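Local coordinates for DUF72 domain-containing protein (Thermotoga maritima, PDB 1VPQ) that is of unknown function but carries a DUF72 domain of the TIM-barrel class, built round a parallel sheet of eight strands, at residues F127-F133 / E155-W161; P183-L188 / N208-F212; V47-R51 / A262-K266; G28-P32 / Y43-L48. All coordinates share one frame; numbering follows the deposited sequence.

Contact 1. Residues F127-F133 / E155-W161; sequences FPFSFKF and EFRHYSW. With SO4 (sulfate ion), chain C; SO4 (sulfate ion), chain B.
Ser160 OG is gripped by two nitrogens. Phe133 N donates to Ser160 OG across the contact at 3.0 Å and almost dead straight (177°), while His158 ND1 lies 2.6 Å from the same OG in a bond whose proton could belong to either partner. That bond helps to set the rotation of the imidazole, which turns its edge to Phe129: His158 CD2 stands over the centre of the phenyl ring, a T-shaped pair with planes at 71°. Lys132 runs over one imidazole face, its CG 3.7 Å from the His158 centroid in a CH-pi contact. Trp161 NE1 donates to Phe131 O at 3.1 Å; the oxygen lies in the indole plane, but the nitrogen comes from above the carbonyl plane. Water 1 also donates to Phe131 O and ties it to Pro128 O and Arg157 N. Over the indole, Phe133 CA sits 3.7 Å from the centroid of the Trp161 six-membered ring, to which the Phe133 ring turns its edge in an offset edge-to-face pair. Elsewhere, Phe127 N donates to Glu155 O at 3.0 Å. Arg157 CG is anti to the backbone N (chi1 -171°) and the chain then bends twice, laying the guanidinium edge-on between two sulfates: Arg157 NE reaches O4 of the chain C ion at 2.9 Å and NH1 reaches O1 of the chain B ion at 3.1 Å. Glu155, itself paired with Arg203, bridges to NH1. The sulfates probably come from the crystallisation liquor, but donors this dense, with Lys84, Arg203 and Tyr220 adding more, are consistent with an anion pocket.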
# COMPACT_ATOMS: atom_id res chain seq x y z
N PHE A 127 4.97 -6.24 -6.45
CA PHE A 127 5.28 -7.13 -7.56
C PHE A 127 4.27 -8.26 -7.68
O PHE A 127 3.78 -8.76 -6.67
CB PHE A 127 6.68 -7.69 -7.38
CG PHE A 127 7.75 -6.65 -7.57
CD1 PHE A 127 8.14 -5.85 -6.51
CD2 PHE A 127 8.33 -6.46 -8.82
CE1 PHE A 127 9.11 -4.88 -6.69
CE2 PHE A 127 9.29 -5.50 -9.00
CZ PHE A 127 9.69 -4.71 -7.94
N PRO A 128 3.97 -8.68 -8.92
CA PRO A 128 2.95 -9.71 -9.11
C PRO A 128 3.44 -11.12 -8.77
O PRO A 128 4.61 -11.33 -8.39
CB PRO A 128 2.61 -9.59 -10.60
CG PRO A 128 3.86 -9.07 -11.23
CD PRO A 128 4.56 -8.24 -10.19
N PHE A 129 2.52 -12.08 -8.88
CA PHE A 129 2.77 -13.50 -8.60
C PHE A 129 3.90 -14.05 -9.47
O PHE A 129 4.72 -14.84 -9.00
CB PHE A 129 1.48 -14.29 -8.86
CG PHE A 129 1.54 -15.71 -8.38
CD1 PHE A 129 1.50 -16.00 -7.03
CD2 PHE A 129 1.62 -16.76 -9.28
CE1 PHE A 129 1.54 -17.31 -6.59
CE2 PHE A 129 1.66 -18.08 -8.84
CZ PHE A 129 1.62 -18.35 -7.50
N SER A 130 3.93 -13.61 -10.72
CA SER A 130 4.94 -14.02 -11.71
C SER A 130 6.37 -13.56 -11.40
O SER A 130 7.32 -14.10 -11.95
CB SER A 130 4.57 -13.49 -13.09
OG SER A 130 4.47 -12.08 -13.05
N PHE A 131 6.53 -12.55 -10.56
CA PHE A 131 7.85 -12.12 -10.09
C PHE A 131 8.34 -13.12 -9.05
O PHE A 131 7.76 -13.23 -7.98
CB PHE A 131 7.75 -10.72 -9.48
CG PHE A 131 9.08 -10.06 -9.19
CD1 PHE A 131 9.95 -9.74 -10.21
CD2 PHE A 131 9.43 -9.70 -7.90
CE1 PHE A 131 11.16 -9.10 -9.96
CE2 PHE A 131 10.63 -9.06 -7.64
CZ PHE A 131 11.50 -8.76 -8.68
N LYS A 132 9.40 -13.85 -9.39
CA LYS A 132 9.95 -14.90 -8.54
C LYS A 132 11.38 -14.61 -8.09
O LYS A 132 12.11 -13.87 -8.75
CB LYS A 132 9.96 -16.25 -9.27
CG LYS A 132 8.61 -16.73 -9.78
CD LYS A 132 8.81 -17.90 -10.74
CE LYS A 132 7.50 -18.65 -11.03
NZ LYS A 132 6.31 -17.73 -11.13
N PHE A 133 11.77 -15.20 -6.97
CA PHE A 133 13.12 -15.07 -6.46
C PHE A 133 14.11 -15.69 -7.44
O PHE A 133 14.05 -16.90 -7.73
CB PHE A 133 13.27 -15.75 -5.10
CG PHE A 133 14.65 -15.62 -4.52
CD1 PHE A 133 15.66 -16.49 -4.90
CD2 PHE A 133 14.95 -14.60 -3.63
CE1 PHE A 133 16.94 -16.36 -4.39
CE2 PHE A 133 16.22 -14.47 -3.12
CZ PHE A 133 17.22 -15.36 -3.50
N GLU A 155 6.81 -5.09 -1.77
CA GLU A 155 5.92 -6.21 -1.48
C GLU A 155 6.05 -7.30 -2.56
O GLU A 155 5.98 -7.01 -3.76
CB GLU A 155 4.46 -5.72 -1.47
CG GLU A 155 3.45 -6.77 -1.02
CD GLU A 155 2.01 -6.37 -1.32
OE1 GLU A 155 1.69 -5.17 -1.22
OE2 GLU A 155 1.18 -7.25 -1.64
N PHE A 156 6.19 -8.55 -2.12
CA PHE A 156 6.20 -9.72 -3.01
C PHE A 156 4.91 -10.52 -2.90
O PHE A 156 4.29 -10.57 -1.84
CB PHE A 156 7.36 -10.65 -2.67
CG PHE A 156 8.65 -9.95 -2.43
CD1 PHE A 156 9.44 -9.53 -3.50
CD2 PHE A 156 9.09 -9.71 -1.13
CE1 PHE A 156 10.66 -8.87 -3.27
CE2 PHE A 156 10.31 -9.07 -0.89
CZ PHE A 156 11.09 -8.65 -1.96
N ARG A 157 4.52 -11.14 -4.01
CA ARG A 157 3.35 -12.01 -4.07
C ARG A 157 3.74 -13.49 -4.09
O ARG A 157 2.97 -14.34 -3.63
CB ARG A 157 2.53 -11.70 -5.32
CG ARG A 157 1.17 -12.40 -5.37
CD ARG A 157 0.13 -11.55 -4.71
NE ARG A 157 -0.39 -10.56 -5.66
CZ ARG A 157 -0.80 -9.34 -5.35
NH1 ARG A 157 -0.73 -8.88 -4.11
NH2 ARG A 157 -1.28 -8.55 -6.31
N HIS A 158 4.92 -13.81 -4.60
CA HIS A 158 5.32 -15.20 -4.81
C HIS A 158 6.07 -15.76 -3.58
O HIS A 158 6.92 -15.07 -3.01
CB HIS A 158 6.17 -15.31 -6.08
CG HIS A 158 6.30 -16.71 -6.62
ND1 HIS A 158 7.44 -17.46 -6.48
CD2 HIS A 158 5.41 -17.48 -7.30
CE1 HIS A 158 7.26 -18.64 -7.04
NE2 HIS A 158 6.04 -18.68 -7.55
N TYR A 159 5.74 -16.99 -3.21
CA TYR A 159 6.31 -17.69 -2.04
C TYR A 159 7.86 -17.77 -2.04
O TYR A 159 8.48 -17.66 -0.98
CB TYR A 159 5.71 -19.10 -1.92
CG TYR A 159 6.26 -20.10 -2.92
CD1 TYR A 159 5.80 -20.13 -4.24
CD2 TYR A 159 7.24 -21.01 -2.56
CE1 TYR A 159 6.30 -21.03 -5.16
CE2 TYR A 159 7.76 -21.92 -3.47
CZ TYR A 159 7.29 -21.93 -4.78
OH TYR A 159 7.80 -22.83 -5.69
N SER A 160 8.45 -17.96 -3.22
CA SER A 160 9.90 -18.10 -3.40
C SER A 160 10.74 -17.02 -2.71
O SER A 160 11.93 -17.23 -2.45
CB SER A 160 10.23 -18.11 -4.89
OG SER A 160 9.78 -16.93 -5.53
N TRP A 161 10.12 -15.88 -2.43
CA TRP A 161 10.80 -14.74 -1.83
C TRP A 161 10.96 -14.79 -0.31
O TRP A 161 11.76 -14.03 0.24
CB TRP A 161 10.06 -13.44 -2.21
CG TRP A 161 10.24 -13.02 -3.64
CD1 TRP A 161 9.34 -13.15 -4.65
CD2 TRP A 161 11.39 -12.36 -4.20
NE1 TRP A 161 9.86 -12.64 -5.81
CE2 TRP A 161 11.11 -12.15 -5.57
CE3 TRP A 161 12.63 -11.95 -3.69
CZ2 TRP A 161 12.03 -11.54 -6.43
CZ3 TRP A 161 13.53 -11.34 -4.54
CH2 TRP A 161 13.23 -11.15 -5.90
S SO4 C . -1.22 -10.90 -9.17
O1 SO4 C . -1.34 -9.45 -9.35
O2 SO4 C . -1.74 -11.60 -10.33
O3 SO4 C . 0.19 -11.26 -9.02
O4 SO4 C . -1.95 -11.32 -7.98
S SO4 B . -2.57 -5.21 -4.87
O1 SO4 B . -1.37 -5.81 -4.29
O2 SO4 B . -2.63 -5.50 -6.30
O3 SO4 B . -3.72 -5.80 -4.21
O4 SO4 B . -2.53 -3.77 -4.70
O HOH W 1 6.31 -11.35 -6.31
O HOH W 2 4.93 -20.27 -9.44

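Contact 2. Residues P183-L188 / N208-F212; sequences PKLPGL and NERWF
Two loops that follow neighbouring strands of the parallel sheet, 176-181 and 199-204, meet here through Pro183, Leu185 and Leu188 on one side and Trp211 and Phe212 on the other. The Pro183 ring lies over one face of the indole, with CG 3.5 Å from Trp211 CE3 and CD placed for a CH-pi contact with the six-membered ring. Leu188 CD1 covers the same face further along, 4.1 Å from Trp211 CD1. Its other methyl, Leu188 CD2, comes 3.6 Å from Phe212 CZ, the two side chains arriving from opposite directions. Leu185 CD1 touches both aromatic residues, 3.9 Å from Trp211 CB and 4.0 Å from Phe212 CE2. Trp211 CG is anti to the backbone N (chi1 176°), which carries the indole in under Pro183 and Leu188. Both loops are shaped by turns: a type II turn from Leu185 to Leu188 has Gly187 at positive phi, and a type I turn from Asn208 to Trp211 is reinforced by an Asx turn, Arg210 N donating to Asn208 OD1 at 3.0 Å. Beyond the contact, Trp211 meets Arg219 and Tyr220 close to a bound sulfate. Loops at the C-terminal ends of the strands, like these two, are where TIM barrels carry their pockets.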
# COMPACT_ATOMS: atom_id res chain seq x y z
N PRO A 183 -4.62 -14.16 1.14
CA PRO A 183 -5.16 -15.51 1.26
C PRO A 183 -4.13 -16.59 1.67
O PRO A 183 -2.94 -16.49 1.34
CB PRO A 183 -5.72 -15.78 -0.14
CG PRO A 183 -6.07 -14.45 -0.66
CD PRO A 183 -5.01 -13.53 -0.14
N LYS A 184 -4.60 -17.60 2.40
CA LYS A 184 -3.74 -18.69 2.88
C LYS A 184 -3.81 -19.83 1.88
O LYS A 184 -4.41 -20.88 2.14
CB LYS A 184 -4.15 -19.14 4.30
CG LYS A 184 -4.37 -18.01 5.30
CD LYS A 184 -3.26 -16.97 5.30
CE LYS A 184 -3.40 -16.00 6.46
NZ LYS A 184 -2.31 -14.98 6.46
N LEU A 185 -3.19 -19.60 0.73
CA LEU A 185 -3.29 -20.50 -0.40
C LEU A 185 -1.90 -20.83 -0.95
O LEU A 185 -0.94 -20.08 -0.72
CB LEU A 185 -4.12 -19.86 -1.51
CG LEU A 185 -5.57 -19.47 -1.15
CD1 LEU A 185 -6.09 -18.45 -2.15
CD2 LEU A 185 -6.48 -20.69 -1.11
N PRO A 186 -1.80 -21.95 -1.69
CA PRO A 186 -0.54 -22.32 -2.32
C PRO A 186 0.09 -21.20 -3.16
O PRO A 186 -0.59 -20.54 -3.94
CB PRO A 186 -0.95 -23.51 -3.22
CG PRO A 186 -2.12 -24.08 -2.54
CD PRO A 186 -2.86 -22.93 -1.98
N GLY A 187 1.39 -20.97 -2.96
CA GLY A 187 2.16 -20.08 -3.82
C GLY A 187 2.29 -18.64 -3.38
O GLY A 187 3.20 -17.94 -3.83
N LEU A 188 1.39 -18.19 -2.51
CA LEU A 188 1.34 -16.79 -2.10
C LEU A 188 2.29 -16.48 -0.95
O LEU A 188 2.65 -17.36 -0.17
CB LEU A 188 -0.08 -16.41 -1.68
CG LEU A 188 -1.13 -16.44 -2.79
CD1 LEU A 188 -2.47 -16.01 -2.25
CD2 LEU A 188 -0.71 -15.56 -3.96
N ASN A 208 -9.76 -14.05 0.72
CA ASN A 208 -10.67 -14.71 -0.19
C ASN A 208 -10.04 -15.97 -0.79
O ASN A 208 -9.06 -15.89 -1.51
CB ASN A 208 -11.07 -13.72 -1.30
CG ASN A 208 -12.19 -14.25 -2.19
OD1 ASN A 208 -12.64 -15.39 -2.05
ND2 ASN A 208 -12.65 -13.42 -3.12
N GLU A 209 -10.64 -17.13 -0.50
CA GLU A 209 -10.18 -18.42 -1.04
C GLU A 209 -10.33 -18.55 -2.55
O GLU A 209 -9.74 -19.45 -3.16
CB GLU A 209 -10.97 -19.56 -0.39
CG GLU A 209 -10.71 -19.72 1.10
CD GLU A 209 -11.65 -20.74 1.76
OE1 GLU A 209 -12.53 -21.30 1.06
OE2 GLU A 209 -11.49 -20.95 2.98
N ARG A 210 -11.14 -17.68 -3.15
CA ARG A 210 -11.38 -17.66 -4.59
C ARG A 210 -10.44 -16.67 -5.30
O ARG A 210 -10.65 -16.31 -6.46
CB ARG A 210 -12.85 -17.32 -4.84
CG ARG A 210 -13.42 -17.86 -6.15
CD ARG A 210 -14.93 -17.62 -6.27
N TRP A 211 -9.41 -16.24 -4.58
CA TRP A 211 -8.43 -15.25 -5.05
C TRP A 211 -7.93 -15.46 -6.47
O TRP A 211 -7.75 -14.49 -7.19
CB TRP A 211 -7.24 -15.24 -4.08
CG TRP A 211 -6.08 -14.35 -4.44
CD1 TRP A 211 -5.00 -14.69 -5.20
CD2 TRP A 211 -5.85 -13.01 -3.98
NE1 TRP A 211 -4.12 -13.64 -5.27
CE2 TRP A 211 -4.61 -12.59 -4.53
CE3 TRP A 211 -6.56 -12.12 -3.17
CZ2 TRP A 211 -4.07 -11.32 -4.30
CZ3 TRP A 211 -6.03 -10.85 -2.93
CH2 TRP A 211 -4.79 -10.46 -3.50
N PHE A 212 -7.67 -16.70 -6.87
CA PHE A 212 -7.10 -17.00 -8.21
C PHE A 212 -8.15 -17.12 -9.34
O PHE A 212 -7.79 -17.12 -10.51
CB PHE A 212 -6.25 -18.28 -8.16
CG PHE A 212 -4.98 -18.14 -7.38
CD1 PHE A 212 -3.90 -17.44 -7.90
CD2 PHE A 212 -4.86 -18.71 -6.12
CE1 PHE A 212 -2.72 -17.31 -7.17
CE2 PHE A 212 -3.68 -18.58 -5.39
CZ PHE A 212 -2.61 -17.88 -5.92

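Contact 3. Residues V47-R51 / A262-K266; sequences VLGFR and ALQFK
Phe50 holds CG anti to its carbonyl carbon (chi1 -63°), swinging the ring from the loop onto helix 257-270, while Lys266 sets CG anti to the backbone N (chi1 167°) and bends at its last two torsions to curl back over the loop. The end of the phenyl ring does most of the touching. Phe50 CZ comes 3.7 Å from Ala262 CB and 3.5 Å from Leu263 CD2, and the helix backbone at Ala262 C and Leu263 N lies in the ring plane at its edge. The Leu263 and Phe50 side chains cross at about a right angle; Leu263 CD2 also reaches back to Leu48 O at 3.5 Å and to Leu48 CB at 4.2 Å. On another part of the ring, Phe50 CE1 meets the aliphatic run of Lys266 at CD, 4.1 Å away. The bends then bring Lys266 NZ to Leu48 O at 3.3 Å, a weak hydrogen bond. The same ammonium is too far from the Phe50 ring for more than a weak cation-pi attraction. Gly49, with a positive phi of 82°, is where the chain leaves helical geometry after helix 40-46, and its carbonyl oxygen passes near Lys266 CE. The contact is thus mainly apolar, with one weak polar bond, from Lys266 to Leu48 O. Tyr44 of helix 40-46 meets the Phe50 ring as well. Behind the contact, Ala262 rests on strands 13-18 and 245-250, and Phe265 turns to the same strands and helix 226-240, so the C-terminal helix lies between the sheet and the loop leading into strand 52-55.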
# COMPACT_ATOMS: atom_id res chain seq x y z
N VAL A 47 -14.21 13.33 8.41
CA VAL A 47 -15.25 12.58 9.13
C VAL A 47 -14.77 11.18 9.53
O VAL A 47 -14.70 10.87 10.72
CB VAL A 47 -16.55 12.49 8.29
CG1 VAL A 47 -17.68 11.87 9.11
CG2 VAL A 47 -16.96 13.87 7.78
N LEU A 48 -14.42 10.34 8.56
CA LEU A 48 -13.92 8.99 8.87
C LEU A 48 -12.58 9.03 9.62
O LEU A 48 -12.21 8.06 10.28
CB LEU A 48 -13.78 8.14 7.60
CG LEU A 48 -15.04 7.95 6.75
CD1 LEU A 48 -14.73 7.03 5.57
CD2 LEU A 48 -16.18 7.38 7.56
N GLY A 49 -11.86 10.15 9.52
CA GLY A 49 -10.72 10.42 10.42
C GLY A 49 -9.41 9.77 10.04
O GLY A 49 -8.46 9.75 10.83
N PHE A 50 -9.34 9.22 8.83
CA PHE A 50 -8.10 8.65 8.31
C PHE A 50 -7.10 9.75 7.95
O PHE A 50 -7.45 10.69 7.24
CB PHE A 50 -8.38 7.80 7.07
CG PHE A 50 -9.25 6.62 7.33
CD1 PHE A 50 -8.89 5.67 8.27
CD2 PHE A 50 -10.42 6.43 6.61
CE1 PHE A 50 -9.68 4.58 8.52
CE2 PHE A 50 -11.23 5.34 6.84
CZ PHE A 50 -10.86 4.41 7.80
N ARG A 51 -5.86 9.60 8.42
CA ARG A 51 -4.81 10.60 8.21
C ARG A 51 -3.85 10.23 7.07
O ARG A 51 -2.85 10.89 6.85
CB ARG A 51 -4.02 10.76 9.51
CG ARG A 51 -4.87 11.21 10.70
CD ARG A 51 -4.68 12.69 11.00
NE ARG A 51 -3.28 12.98 11.30
CZ ARG A 51 -2.67 12.72 12.46
NH1 ARG A 51 -3.34 12.16 13.48
NH2 ARG A 51 -1.39 13.03 12.60
N ALA A 262 -10.79 -0.94 8.41
CA ALA A 262 -9.80 0.09 8.73
C ALA A 262 -10.28 0.95 9.90
O ALA A 262 -9.48 1.35 10.76
CB ALA A 262 -9.49 0.95 7.51
N LEU A 263 -11.58 1.21 9.92
CA LEU A 263 -12.23 1.93 11.01
C LEU A 263 -12.26 1.12 12.31
O LEU A 263 -12.14 1.68 13.40
CB LEU A 263 -13.66 2.32 10.63
CG LEU A 263 -13.83 3.41 9.58
CD1 LEU A 263 -15.26 3.43 9.10
CD2 LEU A 263 -13.44 4.78 10.12
N GLN A 264 -12.44 -0.20 12.19
CA GLN A 264 -12.38 -1.10 13.35
C GLN A 264 -10.98 -1.11 13.91
O GLN A 264 -10.78 -1.03 15.12
CB GLN A 264 -12.77 -2.52 12.96
CG GLN A 264 -14.24 -2.73 12.71
CD GLN A 264 -14.51 -4.08 12.08
OE1 GLN A 264 -14.29 -4.28 10.90
NE2 GLN A 264 -15.01 -5.01 12.88
N PHE A 265 -10.01 -1.21 13.02
CA PHE A 265 -8.60 -1.20 13.38
C PHE A 265 -8.18 0.12 14.03
O PHE A 265 -7.46 0.14 15.02
CB PHE A 265 -7.76 -1.45 12.13
CG PHE A 265 -6.35 -1.87 12.41
CD1 PHE A 265 -6.05 -3.19 12.67
CD2 PHE A 265 -5.33 -0.94 12.40
CE1 PHE A 265 -4.77 -3.59 12.92
CE2 PHE A 265 -4.04 -1.32 12.66
CZ PHE A 265 -3.75 -2.65 12.92
N LYS A 266 -8.65 1.22 13.44
CA LYS A 266 -8.36 2.58 13.93
C LYS A 266 -8.86 2.78 15.36
O LYS A 266 -8.20 3.41 16.19
CB LYS A 266 -8.96 3.61 12.98
CG LYS A 266 -9.01 5.04 13.48
CD LYS A 266 -9.44 5.99 12.37
CE LYS A 266 -10.35 7.09 12.90
NZ LYS A 266 -11.74 6.59 13.15

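Contact 4. Residues G28-P32 / Y43-L48; sequences GVVYP and YYWAVL
Val30 begins the contact: its carbonyl O approaches Tyr43 CE1 at 3.6 Å, and Leu48 CD2 lies 4.0 Å from the same Val30 O. Tyr31 comes next and is buried. Its CG is anti to the carbonyl carbon (chi1 -67°), which brings the ring edge to Tyr43 of the helix, Tyr31 CD1 lying 3.7 Å from Tyr43 CD1, while Leu48 CD1, just past the helix end, approaches Tyr31 CE1 obliquely at 3.9 Å. The two tyrosine side chains slide past each other in opposite directions, and their rings, with planes at 88°, form neither a stack nor an edge-to-face pair. Further out, Tyr31 OH lies near the plane of the Tyr44 ring at its edge, 3.9 Å from Tyr44 CD2, while its hydrogen bond goes to Phe21 O. Pro32 closes the segment by covering one face of Tyr43: Pro32 CD is 3.6 Å from Tyr43 CZ and makes a CH-pi contact. Val47 CB covers the opposite face, so the phenol is sandwiched. Within the helix end, Tyr43 O accepts from both Val47 N and Leu48 N. Around these residues, Phe40 stacks on Tyr31 and Val30 touches Ala259 of helix 257-270. Tyr44 OH bonds to Thr18 N and Ile52 O, so helix 40-46 is tied to strands 13-18 and 52-55, with segment 28-32 packed against it.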
# COMPACT_ATOMS: atom_id res chain seq x y z
N GLY A 28 -23.59 4.43 0.76
CA GLY A 28 -24.57 3.59 1.45
C GLY A 28 -23.94 2.47 2.27
O GLY A 28 -24.61 1.49 2.63
N VAL A 29 -22.64 2.63 2.53
CA VAL A 29 -21.88 1.70 3.35
C VAL A 29 -21.13 2.57 4.36
O VAL A 29 -21.57 2.69 5.49
CB VAL A 29 -20.94 0.81 2.50
CG1 VAL A 29 -20.10 -0.12 3.38
CG2 VAL A 29 -21.74 -0.00 1.49
N VAL A 30 -20.03 3.19 3.94
CA VAL A 30 -19.31 4.15 4.81
C VAL A 30 -19.46 5.60 4.37
O VAL A 30 -19.21 6.51 5.15
CB VAL A 30 -17.80 3.83 4.96
CG1 VAL A 30 -17.61 2.54 5.74
CG2 VAL A 30 -17.10 3.77 3.60
N TYR A 31 -19.84 5.81 3.11
CA TYR A 31 -20.20 7.14 2.63
C TYR A 31 -21.73 7.28 2.62
O TYR A 31 -22.45 6.32 2.31
CB TYR A 31 -19.65 7.40 1.22
CG TYR A 31 -18.15 7.51 1.10
CD1 TYR A 31 -17.36 8.00 2.14
CD2 TYR A 31 -17.51 7.14 -0.08
CE1 TYR A 31 -15.98 8.10 2.02
CE2 TYR A 31 -16.13 7.25 -0.22
CZ TYR A 31 -15.37 7.73 0.84
OH TYR A 31 -13.99 7.83 0.71
N PRO A 32 -22.23 8.50 2.94
CA PRO A 32 -23.67 8.69 2.84
C PRO A 32 -24.14 8.45 1.41
O PRO A 32 -23.40 8.73 0.46
CB PRO A 32 -23.85 10.16 3.23
CG PRO A 32 -22.62 10.52 3.97
CD PRO A 32 -21.54 9.72 3.37
N TYR A 43 -14.59 13.90 3.12
CA TYR A 43 -15.30 12.99 4.01
C TYR A 43 -14.37 11.93 4.59
O TYR A 43 -14.48 11.58 5.76
CB TYR A 43 -16.48 12.30 3.30
CG TYR A 43 -17.51 11.76 4.27
CD1 TYR A 43 -17.37 10.49 4.84
CD2 TYR A 43 -18.61 12.53 4.65
CE1 TYR A 43 -18.31 9.99 5.74
CE2 TYR A 43 -19.56 12.04 5.55
CZ TYR A 43 -19.40 10.78 6.10
OH TYR A 43 -20.34 10.29 6.99
N TYR A 44 -13.47 11.43 3.76
CA TYR A 44 -12.46 10.47 4.17
C TYR A 44 -11.59 10.96 5.36
O TYR A 44 -11.47 10.26 6.37
CB TYR A 44 -11.59 10.13 2.95
CG TYR A 44 -10.50 9.11 3.16
CD1 TYR A 44 -9.23 9.51 3.58
CD2 TYR A 44 -10.71 7.77 2.91
CE1 TYR A 44 -8.21 8.59 3.77
CE2 TYR A 44 -9.69 6.83 3.08
CZ TYR A 44 -8.44 7.25 3.52
OH TYR A 44 -7.42 6.34 3.71
N TRP A 45 -11.01 12.16 5.24
CA TRP A 45 -10.11 12.68 6.30
C TRP A 45 -10.82 13.45 7.42
O TRP A 45 -10.40 13.37 8.58
CB TRP A 45 -8.96 13.52 5.72
CG TRP A 45 -9.32 14.81 5.00
CD1 TRP A 45 -9.34 15.01 3.65
CD2 TRP A 45 -9.66 16.08 5.59
NE1 TRP A 45 -9.69 16.31 3.36
CE2 TRP A 45 -9.90 16.98 4.53
CE3 TRP A 45 -9.80 16.54 6.91
CZ2 TRP A 45 -10.26 18.31 4.74
CZ3 TRP A 45 -10.17 17.86 7.13
CH2 TRP A 45 -10.39 18.73 6.04
N ALA A 46 -11.87 14.20 7.08
CA ALA A 46 -12.55 15.07 8.06
C ALA A 46 -13.51 14.31 8.97
O ALA A 46 -13.62 14.62 10.15
CB ALA A 46 -13.27 16.20 7.36
N VAL A 47 -14.21 13.33 8.41
CA VAL A 47 -15.25 12.58 9.13
C VAL A 47 -14.77 11.18 9.53
O VAL A 47 -14.70 10.87 10.72
CB VAL A 47 -16.55 12.49 8.29
CG1 VAL A 47 -17.68 11.87 9.11
CG2 VAL A 47 -16.96 13.87 7.78
N LEU A 48 -14.42 10.34 8.56
CA LEU A 48 -13.92 8.99 8.87
C LEU A 48 -12.58 9.03 9.62
O LEU A 48 -12.21 8.06 10.28
CB LEU A 48 -13.78 8.14 7.60
CG LEU A 48 -15.04 7.95 6.75
CD1 LEU A 48 -14.73 7.03 5.57
CD2 LEU A 48 -16.18 7.38 7.56

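Overall arrangement
The four contacts form two clusters. Contacts 1 and 2 touch, Tyr159 N probably bonding to Gly187 O, with Phe129 packing on Leu188; both join loops that follow strands of the sheet. Contacts 3 and 4 have centres about 9 Å apart and share Val47 and Leu48: contact 3 sets the loop after helix 40-46 on helix 257-270, and contact 4 packs segment 28-32 on helix 40-46 and the turn after it. Contacts 1 and 3 lie on opposite sides of the chain's centre. All four are partly buried. Their chemistry differs: contact 1 is rich in hydrogen bonds and binds two sulfates, probably from the crystallisation liquor, contacts 2 and 4 rest on apolar and CH-pi packing, and contact 3 adds one weak lysine bond.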